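Local coordinates for protein MFP2b (Ascaris suum, PDB 2BJR) that binds zinc and probably enhances the polymerisation of major sperm protein that drives the amoeboid crawling of nematode sperm, at residues Phe102-Asp106 and Lys107-Met111; Ser123-Gly127 and Gly128-Gly132; Trp95-Tyr98 and Ser99-Phe102. All coordinates share one frame; numbering follows the deposited sequence.

Contact 1: residues Phe102-Asp106 and Lys107-Met111; sequences FDKMD and KGAEM
The selenomethionines M105 and M111 meet on the packed side of this helix end. Their chains cross at about a right angle, and the M111 methyl CE lies 3.7 Å from CG of M105. Two bends in the M111 chain, at chi2 (-52°) and chi3, fold that methyl back toward the helix; a long, unbranched, flexible chain suits such a fold. Beyond it, M111 also rests on I96 and on I162 and A164 of strand 161-166. A109 adds a further apolar touch, its CB 3.8 Å from CG of K104; a methyl is small enough to sit beside the K104 carbonyl as well. The backbone here forms a Schellman motif that ends helix 101-106 and turns the chain into strand 110-111. A109 N donates to K104 O at 3.1 Å, and G108 N to M105 O at 3.0 Å. K104 O also accepts K107 N, the two donors arriving from opposite faces of its carbonyl plane. G108 takes the positive phi of the motif (105°), where a CB would be jammed against the preceding carbonyl oxygen, hence glycine. CA of M105 adds a CH...O contact to A109 O at 3.5 Å. The outward side is looser and largely polar. K107 lays CG 3.6 Å from D103 O and then runs on extended, its NZ 6.2 Å from D103 OD2, too far for a salt bridge, though the opposite charges may attract weakly. K104, bent at chi2 (72°), takes its ammonium away to a salt bridge with E166.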
ATOM      1  N   PHE A 102     -21.161  11.126  14.537  1.00 29.60           N
ATOM      2  CA  PHE A 102     -22.415  11.031  15.320  1.00 31.14           C
ATOM      3  C   PHE A 102     -23.518  10.390  14.502  1.00 32.05           C
ATOM      4  O   PHE A 102     -24.149   9.465  14.965  1.00 32.13           O
ATOM      5  CB  PHE A 102     -22.844  12.391  15.897  1.00 32.03           C
ATOM      6  CG  PHE A 102     -21.806  13.011  16.821  1.00 33.12           C
ATOM      7  CD1 PHE A 102     -21.240  14.248  16.532  1.00 37.68           C
ATOM      8  CD2 PHE A 102     -21.375  12.325  17.949  1.00 38.15           C
ATOM      9  CE1 PHE A 102     -20.273  14.808  17.382  1.00 38.50           C
ATOM     10  CE2 PHE A 102     -20.410  12.871  18.803  1.00 38.54           C
ATOM     11  CZ  PHE A 102     -19.851  14.104  18.509  1.00 38.76           C
ATOM     12  N   ASP A 103     -23.690  10.826  13.258  1.00 33.03           N
ATOM     13  CA  ASP A 103     -24.656  10.211  12.340  1.00 33.64           C
ATOM     14  C   ASP A 103     -24.380   8.729  12.131  1.00 33.39           C
ATOM     15  O   ASP A 103     -25.279   7.881  12.141  1.00 32.58           O
ATOM     16  CB  ASP A 103     -24.619  10.948  11.006  1.00 33.88           C
ATOM     17  CG  ASP A 103     -25.084  12.372  11.133  1.00 38.17           C
ATOM     18  OD1 ASP A 103     -25.552  12.761  12.248  1.00 44.27           O
ATOM     19  OD2 ASP A 103     -25.034  13.177  10.182  1.00 42.42           O
ATOM     20  N   LYS A 104     -23.110   8.416  11.996  1.00 31.91           N
ATOM     21  CA  LYS A 104     -22.692   7.063  11.771  1.00 32.80           C
ATOM     22  C   LYS A 104     -22.932   6.196  13.001  1.00 32.09           C
ATOM     23  O   LYS A 104     -23.408   5.075  12.901  1.00 32.28           O
ATOM     24  CB  LYS A 104     -21.230   7.074  11.370  1.00 33.23           C
ATOM     25  CG  LYS A 104     -20.834   5.947  10.550  1.00 36.49           C
ATOM     26  CD  LYS A 104     -21.374   5.984   9.094  1.00 37.06           C
ATOM     27  CE  LYS A 104     -21.076   4.623   8.535  1.00 38.26           C
ATOM     28  NZ  LYS A 104     -21.857   4.205   7.360  1.00 37.59           N
HETATM   29  N   MSE A 105     -22.646   6.720  14.166  1.00 31.79           N
HETATM   30  CA  MSE A 105     -22.914   5.963  15.383  1.00 32.70           C
HETATM   31  C   MSE A 105     -24.416   5.723  15.583  1.00 32.82           C
HETATM   32  O   MSE A 105     -24.816   4.648  16.006  1.00 32.90           O
HETATM   33  CB  MSE A 105     -22.314   6.689  16.586  1.00 32.93           C
HETATM   34  CG  MSE A 105     -20.826   6.512  16.643  1.00 34.83           C
HETATM   35 SE   MSE A 105     -20.157   7.380  18.310  1.00 48.02          SE
HETATM   36  CE  MSE A 105     -20.082   9.169  17.708  1.00 39.81           C
ATOM     37  N   ASP A 106     -25.216   6.714  15.238  1.00 33.44           N
ATOM     38  CA  ASP A 106     -26.671   6.610  15.340  1.00 35.66           C
ATOM     39  C   ASP A 106     -27.300   5.616  14.354  1.00 35.89           C
ATOM     40  O   ASP A 106     -28.430   5.187  14.566  1.00 36.75           O
ATOM     41  CB  ASP A 106     -27.313   7.992  15.136  1.00 35.99           C
ATOM     42  CG  ASP A 106     -27.016   8.968  16.284  1.00 37.10           C
ATOM     43  OD1 ASP A 106     -26.527   8.551  17.382  1.00 39.42           O
ATOM     44  OD2 ASP A 106     -27.234  10.179  16.155  1.00 36.03           O
ATOM     45  N   LYS A 107     -26.580   5.267  13.288  1.00 35.64           N
ATOM     46  CA  LYS A 107     -27.013   4.269  12.319  1.00 35.06           C
ATOM     47  C   LYS A 107     -26.448   2.918  12.695  1.00 33.89           C
ATOM     48  O   LYS A 107     -26.652   1.920  11.998  1.00 31.99           O
ATOM     49  CB  LYS A 107     -26.581   4.652  10.901  1.00 36.07           C
ATOM     50  CG  LYS A 107     -27.463   5.713  10.240  1.00 40.07           C
ATOM     51  CD  LYS A 107     -26.891   6.126   8.877  1.00 46.09           C
ATOM     52  CE  LYS A 107     -27.444   7.447   8.378  1.00 49.22           C
ATOM     53  NZ  LYS A 107     -26.634   7.938   7.206  1.00 52.44           N
ATOM     54  N   GLY A 108     -25.715   2.873  13.808  1.00 32.54           N
ATOM     55  CA  GLY A 108     -25.281   1.606  14.351  1.00 31.93           C
ATOM     56  C   GLY A 108     -23.846   1.230  14.168  1.00 31.19           C
ATOM     57  O   GLY A 108     -23.447   0.134  14.535  1.00 31.75           O
ATOM     58  N   ALA A 109     -23.033   2.115  13.610  1.00 31.12           N
ATOM     59  CA  ALA A 109     -21.604   1.827  13.531  1.00 29.78           C
ATOM     60  C   ALA A 109     -20.923   2.004  14.917  1.00 29.67           C
ATOM     61  O   ALA A 109     -21.410   2.768  15.740  1.00 30.72           O
ATOM     62  CB  ALA A 109     -20.965   2.751  12.517  1.00 29.61           C
ATOM     63  N   GLU A 110     -19.868   1.247  15.180  1.00 28.50           N
ATOM     64  CA  GLU A 110     -18.981   1.438  16.362  1.00 28.59           C
ATOM     65  C   GLU A 110     -17.673   2.058  15.923  1.00 27.78           C
ATOM     66  O   GLU A 110     -17.083   1.569  14.977  1.00 28.88           O
ATOM     67  CB  GLU A 110     -18.561   0.102  16.963  1.00 28.96           C
ATOM     68  CG  GLU A 110     -19.657  -0.668  17.638  1.00 30.18           C
ATOM     69  CD  GLU A 110     -19.234  -2.037  18.101  1.00 34.42           C
ATOM     70  OE1 GLU A 110     -18.145  -2.518  17.746  1.00 33.32           O
ATOM     71  OE2 GLU A 110     -20.046  -2.667  18.814  1.00 38.24           O
HETATM   72  N   MSE A 111     -17.189   3.070  16.620  1.00 26.39           N
HETATM   73  CA  MSE A 111     -15.949   3.735  16.227  1.00 25.19           C
HETATM   74  C   MSE A 111     -14.807   2.905  16.707  1.00 23.89           C
HETATM   75  O   MSE A 111     -14.812   2.416  17.851  1.00 24.05           O
HETATM   76  CB  MSE A 111     -15.853   5.145  16.802  1.00 25.37           C
HETATM   77  CG  MSE A 111     -16.862   6.144  16.361  1.00 26.37           C
HETATM   78 SE   MSE A 111     -17.072   6.343  14.372  1.00 34.35          SE
HETATM   79  CE  MSE A 111     -18.575   5.135  14.112  1.00 29.70           C
TER

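Contact 2: residues Ser123-Gly127 and Gly128-Gly132; sequences SERPG and GALLG
R125 and G128 are the ends of a type II beta turn, part of the connection from strand 117-122 to strand 130-135 in an antiparallel four-stranded sheet. The turn is closed by G128 N, which donates to R125 O at 3.1 Å. P126, with its ring-restricted phi, suits the second position of the turn, and G127 the third, where phi is positive (89°) and a CB would press on the carbonyl oxygen before it. G128 also has a positive phi, again a conformation open to glycine because a CB would collide with G127 O. Its carbonyl oxygen turns back to R125 and receives NH1 at 3.0 Å in a nearly straight bond (168° at the hydrogen). This oxygen lies in the guanidinium plane, at its edge, so the side chain of R125 fastens the turn a second time. The arginine reaches it with CG anti to the backbone N (chi1 -179°) and a chain extended as far as NE, which carries its methylenes past the same oxygen; CB is 3.4 Å from G128 O. Next, A129 sets its small CB 3.7 Å from S123 O, where the two limbs of the loop draw together, and it also packs on L121 and Q30. L130 continues into the sheet: its backbone pairs with W122, and its side chain packs on F143 and H145 of strand 140-145. A branched aliphatic group fits between that interior and the flat arginine, which also touches H145. Methyl CD1 of L130 sits over one face of the guanidinium, toward its rim, 3.5 Å from NE of R125.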
ATOM      1  N   SER A 123      -5.871  13.341   5.755  1.00 18.71           N
ATOM      2  CA  SER A 123      -5.742  12.891   4.385  1.00 20.33           C
ATOM      3  C   SER A 123      -5.284  13.999   3.429  1.00 20.83           C
ATOM      4  O   SER A 123      -4.541  13.734   2.469  1.00 21.40           O
ATOM      5  CB  SER A 123      -7.104  12.304   3.888  1.00 20.16           C
ATOM      6  OG  SER A 123      -8.251  13.017   4.436  1.00 28.45           O
ATOM      7  N   GLU A 124      -5.748  15.212   3.673  1.00 21.71           N
ATOM      8  CA  GLU A 124      -5.500  16.348   2.782  1.00 22.16           C
ATOM      9  C   GLU A 124      -4.323  17.240   3.182  1.00 22.61           C
ATOM     10  O   GLU A 124      -4.198  18.345   2.671  1.00 23.51           O
ATOM     11  CB  GLU A 124      -6.769  17.189   2.657  1.00 22.73           C
ATOM     12  CG  GLU A 124      -7.987  16.402   2.214  1.00 28.44           C
ATOM     13  CD  GLU A 124      -7.790  15.730   0.877  1.00 34.76           C
ATOM     14  OE1 GLU A 124      -7.477  16.427  -0.101  1.00 39.86           O
ATOM     15  OE2 GLU A 124      -7.940  14.493   0.789  1.00 43.80           O
ATOM     16  N   ARG A 125      -3.467  16.770   4.089  1.00 20.69           N
ATOM     17  CA  ARG A 125      -2.353  17.537   4.593  1.00 19.60           C
ATOM     18  C   ARG A 125      -1.425  17.863   3.437  1.00 20.93           C
ATOM     19  O   ARG A 125      -1.070  16.980   2.617  1.00 18.66           O
ATOM     20  CB  ARG A 125      -1.595  16.741   5.632  1.00 19.60           C
ATOM     21  CG  ARG A 125      -0.428  17.409   6.278  1.00 17.42           C
ATOM     22  CD  ARG A 125       0.255  16.488   7.223  1.00 20.40           C
ATOM     23  NE  ARG A 125       1.511  17.022   7.703  1.00 22.39           N
ATOM     24  CZ  ARG A 125       2.703  16.806   7.135  1.00 22.77           C
ATOM     25  NH1 ARG A 125       2.860  16.053   6.060  1.00 26.00           N
ATOM     26  NH2 ARG A 125       3.750  17.359   7.656  1.00 27.70           N
ATOM     27  N   PRO A 126      -1.083  19.139   3.303  1.00 21.51           N
ATOM     28  CA  PRO A 126      -0.145  19.509   2.229  1.00 21.73           C
ATOM     29  C   PRO A 126       1.145  18.738   2.332  1.00 21.34           C
ATOM     30  O   PRO A 126       1.810  18.662   3.364  1.00 19.55           O
ATOM     31  CB  PRO A 126       0.039  21.037   2.408  1.00 22.42           C
ATOM     32  CG  PRO A 126      -1.262  21.448   3.027  1.00 22.92           C
ATOM     33  CD  PRO A 126      -1.627  20.309   4.012  1.00 21.86           C
ATOM     34  N   GLY A 127       1.532  18.165   1.198  1.00 21.06           N
ATOM     35  CA  GLY A 127       2.784  17.450   1.126  1.00 21.59           C
ATOM     36  C   GLY A 127       2.695  15.978   1.486  1.00 21.37           C
ATOM     37  O   GLY A 127       3.694  15.265   1.465  1.00 22.53           O
ATOM     38  N   GLY A 128       1.505  15.522   1.864  1.00 21.67           N
ATOM     39  CA  GLY A 128       1.310  14.128   2.175  1.00 21.23           C
ATOM     40  C   GLY A 128       0.499  13.927   3.431  1.00 20.87           C
ATOM     41  O   GLY A 128       0.713  14.608   4.448  1.00 19.43           O
ATOM     42  N   ALA A 129      -0.405  12.960   3.364  1.00 20.19           N
ATOM     43  CA  ALA A 129      -1.229  12.576   4.533  1.00 19.59           C
ATOM     44  C   ALA A 129      -0.375  12.141   5.708  1.00 19.55           C
ATOM     45  O   ALA A 129       0.710  11.565   5.533  1.00 19.24           O
ATOM     46  CB  ALA A 129      -2.140  11.471   4.144  1.00 19.93           C
ATOM     47  N   LEU A 130      -0.867  12.361   6.938  1.00 18.81           N
ATOM     48  CA  LEU A 130      -0.247  11.759   8.094  1.00 18.79           C
ATOM     49  C   LEU A 130      -1.351  11.136   8.925  1.00 17.44           C
ATOM     50  O   LEU A 130      -2.405  11.711   9.072  1.00 15.91           O
ATOM     51  CB  LEU A 130       0.471  12.770   9.002  1.00 18.95           C
ATOM     52  CG  LEU A 130       1.861  13.288   8.686  1.00 22.01           C
ATOM     53  CD1 LEU A 130       2.253  14.303   9.748  1.00 22.04           C
ATOM     54  CD2 LEU A 130       2.903  12.192   8.495  1.00 22.38           C
ATOM     55  N   LEU A 131      -1.032   9.984   9.465  1.00 18.19           N
ATOM     56  CA  LEU A 131      -1.902   9.266  10.369  1.00 18.16           C
ATOM     57  C   LEU A 131      -1.401   9.539  11.782  1.00 18.02           C
ATOM     58  O   LEU A 131      -0.203   9.415  12.075  1.00 18.90           O
ATOM     59  CB  LEU A 131      -1.864   7.787   9.982  1.00 19.75           C
ATOM     60  CG  LEU A 131      -2.765   6.837  10.694  1.00 21.80           C
ATOM     61  CD1 LEU A 131      -4.253   7.078  10.431  1.00 18.67           C
ATOM     62  CD2 LEU A 131      -2.304   5.415  10.327  1.00 24.24           C
ATOM     63  N   GLY A 132      -2.318   9.929  12.646  1.00 17.17           N
ATOM     64  CA  GLY A 132      -2.016  10.189  14.056  1.00 17.77           C
ATOM     65  C   GLY A 132      -3.120   9.664  14.968  1.00 16.68           C
ATOM     66  O   GLY A 132      -3.843   8.742  14.588  1.00 16.95           O
TER

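Contact 3: residues Trp95-Tyr98 and Ser99-Phe102; sequences WIKY and SDRF
A 3-10 turn leads here from the end of strand 92-97 into helix 101-106, and the Y98 ring and R101 guanidinium stack across it. The two flat groups are almost parallel, 11° apart with centres separated by 3.8 Å, in a cation-pi arrangement. CZ of R101 lies 3.5 Å from CZ of Y98, while CD of R101 adds a CH-pi contact over the same ring face. Tyrosine suits the place because its broad ring can carry the guanidinium on one face while the side chain also packs on F118 and L157. R101 comes back over the ring because its CG is held between the backbone N and the carbonyl carbon (chi1 61°), beyond which the chain runs extended. NH1 then donates to Y98 O at 2.9 Å, the oxygen lying at the guanidinium edge and close to its plane. R101 N reaches Y98 O from the opposite face of the carbonyl, so two bonds grip this one acceptor, and the stack and hydrogen bond together should fix the guanidinium's rotation. Over its opposite face, toward the rim, comes CE1 of F102. The turn is tied one residue earlier by D100 N, which donates to K97 O at 2.8 Å. D100 occupies the N-cap position of the helix, yet its carboxylate makes no capping bond: OD2 instead accepts from a water, 2.7 Å away, that in turn accepts from K97 N, bridging helix start and strand end. Along the inner side, the buried I96 places CD1 3.8 Å from CA of R101 and also packs on I162, an apolar branched residue filling the angle between strand and helix.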
ATOM      1  N   TRP A  95     -13.860   4.007   6.414  1.00 20.41           N
ATOM      2  CA  TRP A  95     -13.285   5.292   6.818  1.00 20.59           C
ATOM      3  C   TRP A  95     -14.292   6.385   6.602  1.00 20.82           C
ATOM      4  O   TRP A  95     -14.784   6.550   5.503  1.00 22.24           O
ATOM      5  CB  TRP A  95     -11.998   5.598   6.026  1.00 20.04           C
ATOM      6  CG  TRP A  95     -10.835   4.723   6.293  1.00 20.19           C
ATOM      7  CD1 TRP A  95     -10.592   3.510   5.781  1.00 19.93           C
ATOM      8  CD2 TRP A  95      -9.708   5.017   7.162  1.00 18.01           C
ATOM      9  NE1 TRP A  95      -9.418   2.996   6.281  1.00 20.74           N
ATOM     10  CE2 TRP A  95      -8.840   3.912   7.105  1.00 19.11           C
ATOM     11  CE3 TRP A  95      -9.384   6.081   7.996  1.00 18.39           C
ATOM     12  CZ2 TRP A  95      -7.647   3.853   7.816  1.00 19.30           C
ATOM     13  CZ3 TRP A  95      -8.196   6.043   8.685  1.00 18.14           C
ATOM     14  CH2 TRP A  95      -7.342   4.932   8.602  1.00 18.65           C
ATOM     15  N   ILE A  96     -14.622   7.155   7.638  1.00 19.77           N
ATOM     16  CA  ILE A  96     -15.588   8.230   7.541  1.00 21.04           C
ATOM     17  C   ILE A  96     -14.975   9.557   7.925  1.00 22.42           C
ATOM     18  O   ILE A  96     -13.961   9.598   8.616  1.00 20.74           O
ATOM     19  CB  ILE A  96     -16.808   7.962   8.455  1.00 21.33           C
ATOM     20  CG1 ILE A  96     -16.380   8.008   9.951  1.00 21.93           C
ATOM     21  CG2 ILE A  96     -17.396   6.656   8.109  1.00 21.62           C
ATOM     22  CD1 ILE A  96     -17.549   7.964  10.907  1.00 25.98           C
ATOM     23  N   LYS A  97     -15.631  10.650   7.547  1.00 22.86           N
ATOM     24  CA  LYS A  97     -15.207  11.960   7.989  1.00 23.79           C
ATOM     25  C   LYS A  97     -15.479  12.082   9.474  1.00 23.73           C
ATOM     26  O   LYS A  97     -16.513  11.636   9.974  1.00 23.26           O
ATOM     27  CB  LYS A  97     -15.958  13.076   7.277  1.00 25.29           C
ATOM     28  CG  LYS A  97     -15.576  13.241   5.802  1.00 29.16           C
ATOM     29  CD  LYS A  97     -16.205  14.531   5.256  1.00 34.97           C
ATOM     30  CE  LYS A  97     -16.866  14.344   3.913  1.00 39.13           C
ATOM     31  NZ  LYS A  97     -17.771  15.518   3.600  1.00 42.36           N
ATOM     32  N   TYR A  98     -14.557  12.733  10.160  1.00 23.70           N
ATOM     33  CA  TYR A  98     -14.658  12.915  11.589  1.00 24.23           C
ATOM     34  C   TYR A  98     -15.990  13.639  11.900  1.00 25.75           C
ATOM     35  O   TYR A  98     -16.664  13.309  12.870  1.00 25.13           O
ATOM     36  CB  TYR A  98     -13.463  13.729  12.033  1.00 23.87           C
ATOM     37  CG  TYR A  98     -13.429  14.048  13.480  1.00 23.81           C
ATOM     38  CD1 TYR A  98     -13.065  13.072  14.415  1.00 26.14           C
ATOM     39  CD2 TYR A  98     -13.775  15.305  13.935  1.00 24.14           C
ATOM     40  CE1 TYR A  98     -13.046  13.372  15.783  1.00 25.56           C
ATOM     41  CE2 TYR A  98     -13.745  15.622  15.291  1.00 24.59           C
ATOM     42  CZ  TYR A  98     -13.386  14.658  16.212  1.00 26.33           C
ATOM     43  OH  TYR A  98     -13.311  14.986  17.570  1.00 27.14           O
ATOM     44  N   SER A  99     -16.397  14.563  11.036  1.00 26.97           N
ATOM     45  CA  SER A  99     -17.627  15.314  11.277  1.00 28.69           C
ATOM     46  C   SER A  99     -18.871  14.436  11.198  1.00 29.51           C
ATOM     47  O   SER A  99     -19.904  14.818  11.739  1.00 31.21           O
ATOM     48  CB  SER A  99     -17.756  16.507  10.315  1.00 28.37           C
ATOM     49  OG  SER A  99     -17.805  16.055   8.967  1.00 29.55           O
ATOM     50  N   ASP A 100     -18.768  13.271  10.560  1.00 29.06           N
ATOM     51  CA  ASP A 100     -19.905  12.359  10.373  1.00 30.02           C
ATOM     52  C   ASP A 100     -20.030  11.290  11.442  1.00 29.22           C
ATOM     53  O   ASP A 100     -20.881  10.381  11.300  1.00 30.40           O
ATOM     54  CB  ASP A 100     -19.816  11.670   8.998  1.00 29.98           C
ATOM     55  CG  ASP A 100     -20.144  12.609   7.849  1.00 33.48           C
ATOM     56  OD1 ASP A 100     -20.865  13.615   8.105  1.00 33.60           O
ATOM     57  OD2 ASP A 100     -19.705  12.413   6.671  1.00 35.20           O
ATOM     58  N   ARG A 101     -19.215  11.350  12.500  1.00 28.38           N
ATOM     59  CA  ARG A 101     -19.151  10.231  13.443  1.00 27.93           C
ATOM     60  C   ARG A 101     -20.476  10.033  14.203  1.00 28.13           C
ATOM     61  O   ARG A 101     -20.892   8.897  14.426  1.00 27.13           O
ATOM     62  CB  ARG A 101     -17.977  10.389  14.414  1.00 27.99           C
ATOM     63  CG  ARG A 101     -18.008  11.638  15.299  1.00 29.07           C
ATOM     64  CD  ARG A 101     -16.627  11.951  15.933  1.00 30.30           C
ATOM     65  NE  ARG A 101     -16.668  13.051  16.891  1.00 32.80           N
ATOM     66  CZ  ARG A 101     -16.828  14.344  16.586  1.00 34.71           C
ATOM     67  NH1 ARG A 101     -16.993  14.755  15.343  1.00 34.20           N
ATOM     68  NH2 ARG A 101     -16.833  15.245  17.551  1.00 38.45           N
ATOM     69  N   PHE A 102     -21.161  11.126  14.537  1.00 29.60           N
ATOM     70  CA  PHE A 102     -22.415  11.031  15.320  1.00 31.14           C
ATOM     71  C   PHE A 102     -23.518  10.390  14.502  1.00 32.05           C
ATOM     72  O   PHE A 102     -24.149   9.465  14.965  1.00 32.13           O
ATOM     73  CB  PHE A 102     -22.844  12.391  15.897  1.00 32.03           C
ATOM     74  CG  PHE A 102     -21.806  13.011  16.821  1.00 33.12           C
ATOM     75  CD1 PHE A 102     -21.240  14.248  16.532  1.00 37.68           C
ATOM     76  CD2 PHE A 102     -21.375  12.325  17.949  1.00 38.15           C
ATOM     77  CE1 PHE A 102     -20.273  14.808  17.382  1.00 38.50           C
ATOM     78  CE2 PHE A 102     -20.410  12.871  18.803  1.00 38.54           C
ATOM     79  CZ  PHE A 102     -19.851  14.104  18.509  1.00 38.76           C
TER
HETATM   80  O   HOH W   1     -18.110  10.384   6.042  1.00 26.87           O

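Contacts 1 and 3 are the two ends of helix 101-106: contact 3 brings the chain into it from strand 92-97, and contact 1 leads out to strand 110-111, the other outer strand of the same three-stranded sheet. They share F102, and I96 of contact 3 packs against both K104 and M111 of contact 1. Contact 2 belongs to a neighbouring four-stranded sheet, its centre about 17 Å from that of contact 3, with L131 touching W95. Contact 1 is a surface arrangement of backbone bonds and selenomethionine chains; the other two are partly buried, and each directs an arginine to a backbone carbonyl, over an aromatic ring in contact 3 and against leucine in contact 2.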